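Local coordinates for glycosyl hydrolase family 88 (Pedobacter heparinus, PDB 3WIW), which is an unsaturated glucuronyl hydrolase specific for heparin, probably releasing the unsaturated uronic acid from heparin-derived oligosaccharides, with an alpha6/alpha6-barrel fold, at residues 288-291 / 292-296. Numbering follows the deposited sequence.
Sequences KIPL and WDFDV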
# COMPACT_ATOMS: atom_id res chain seq x y z
N LYS A 288 2.32 1.26 -18.84
CA LYS A 288 2.79 0.72 -17.55
C LYS A 288 1.79 0.81 -16.40
O LYS A 288 2.18 0.63 -15.25
CB LYS A 288 4.16 1.31 -17.18
CG LYS A 288 5.21 0.96 -18.23
CD LYS A 288 6.56 1.57 -17.94
CE LYS A 288 7.56 1.07 -18.95
NZ LYS A 288 7.17 1.54 -20.30
N ILE A 289 0.51 1.03 -16.71
CA ILE A 289 -0.52 0.92 -15.69
C ILE A 289 -1.16 -0.46 -15.82
O ILE A 289 -1.78 -0.75 -16.84
CB ILE A 289 -1.59 2.01 -15.82
CG1 ILE A 289 -0.96 3.39 -16.01
CG2 ILE A 289 -2.53 1.94 -14.60
CD1 ILE A 289 0.06 3.77 -14.91
N PRO A 290 -0.93 -1.34 -14.84
CA PRO A 290 -1.36 -2.73 -15.07
C PRO A 290 -2.85 -2.93 -15.31
O PRO A 290 -3.68 -2.17 -14.81
CB PRO A 290 -0.96 -3.45 -13.76
CG PRO A 290 0.16 -2.61 -13.21
CD PRO A 290 -0.21 -1.19 -13.56
N LEU A 291 -3.19 -3.95 -16.09
CA LEU A 291 -4.54 -4.49 -16.07
C LEU A 291 -4.88 -4.92 -14.64
O LEU A 291 -3.99 -5.27 -13.87
CB LEU A 291 -4.61 -5.69 -16.98
CG LEU A 291 -4.03 -5.50 -18.39
CD1 LEU A 291 -4.16 -6.82 -19.19
CD2 LEU A 291 -4.66 -4.30 -19.10
N TRP A 292 -6.15 -4.97 -14.29
CA TRP A 292 -6.48 -5.28 -12.90
C TRP A 292 -6.00 -6.68 -12.50
O TRP A 292 -5.70 -6.94 -11.33
CB TRP A 292 -7.98 -5.10 -12.66
CG TRP A 292 -8.79 -6.16 -13.34
CD1 TRP A 292 -9.18 -6.18 -14.66
CD2 TRP A 292 -9.26 -7.37 -12.76
NE1 TRP A 292 -9.86 -7.36 -14.92
CE2 TRP A 292 -9.92 -8.10 -13.77
CE3 TRP A 292 -9.18 -7.92 -11.48
CZ2 TRP A 292 -10.52 -9.35 -13.52
CZ3 TRP A 292 -9.77 -9.17 -11.22
CH2 TRP A 292 -10.42 -9.86 -12.25
N ASP A 293 -5.91 -7.59 -13.47
CA ASP A 293 -5.32 -8.91 -13.28
C ASP A 293 -4.51 -9.18 -14.54
O ASP A 293 -4.99 -8.97 -15.67
CB ASP A 293 -6.40 -9.98 -13.06
CG ASP A 293 -5.82 -11.35 -12.68
OD1 ASP A 293 -5.09 -11.96 -13.50
OD2 ASP A 293 -6.12 -11.84 -11.56
N PHE A 294 -3.26 -9.63 -14.37
CA PHE A 294 -2.36 -9.81 -15.51
C PHE A 294 -2.81 -10.91 -16.47
O PHE A 294 -2.33 -10.96 -17.60
CB PHE A 294 -0.94 -10.15 -15.04
CG PHE A 294 -0.15 -8.95 -14.53
CD1 PHE A 294 -0.29 -8.45 -13.24
CD2 PHE A 294 0.79 -8.35 -15.35
CE1 PHE A 294 0.47 -7.36 -12.80
CE2 PHE A 294 1.55 -7.25 -14.92
CZ PHE A 294 1.37 -6.76 -13.64
N ASP A 295 -3.73 -11.78 -16.03
CA ASP A 295 -4.08 -12.97 -16.82
C ASP A 295 -5.38 -12.87 -17.59
O ASP A 295 -5.81 -13.86 -18.20
CB ASP A 295 -4.01 -14.22 -15.95
CG ASP A 295 -2.60 -14.48 -15.46
OD1 ASP A 295 -1.64 -14.15 -16.17
OD2 ASP A 295 -2.44 -14.97 -14.36
N VAL A 296 -6.03 -11.72 -17.57
CA VAL A 296 -7.24 -11.55 -18.35
C VAL A 296 -6.98 -11.75 -19.84
O VAL A 296 -5.90 -11.50 -20.35
CB VAL A 296 -7.90 -10.18 -18.13
CG1 VAL A 296 -8.32 -10.03 -16.67
CG2 VAL A 296 -6.99 -9.03 -18.56
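Leu291 and Val296 meet where the chain bends: extended from Ile289 to Leu291, it turns at Trp292 and enters a type I beta turn from Asp293 to Val296. The turn's backbone bond, Val296 N to Asp293 O, is weak at 3.5 Å. An Asx turn adds to it. Asp295 N gives a fairly straight bond (2.9 Å, 160°) to the anti lone pair of Asp293 OD1. Asp293 OD2 is hydrogen-bonded to Ser242 OG and Leu238 N, which helps fix the carboxylate. Across the bend, Leu291 CD1 touches Val296 CG2 at 3.6 Å, their side chains crossing at a slant. Leu291 CB packs 3.6 Å from Asp293 O. In Phe294, CG lies anti to the carbonyl carbon (chi1 -77°), which brings the ring end back, and CZ meets Pro290 CB at 4.0 Å. CB of Trp292 points away from residues 288-291, and Asp293 CB lies over one face of the indole, near the rim. Residues 288-296 belong to the loop joining helix 265-279 to helix 306-322 of the alpha6/alpha6-barrel. Asp293 lies about 6 Å, side chain to side chain, from Thr234, a predicted substrate-binding residue. Pro290 packs on helix 306-322 and, with Phe294, on helix 245-262.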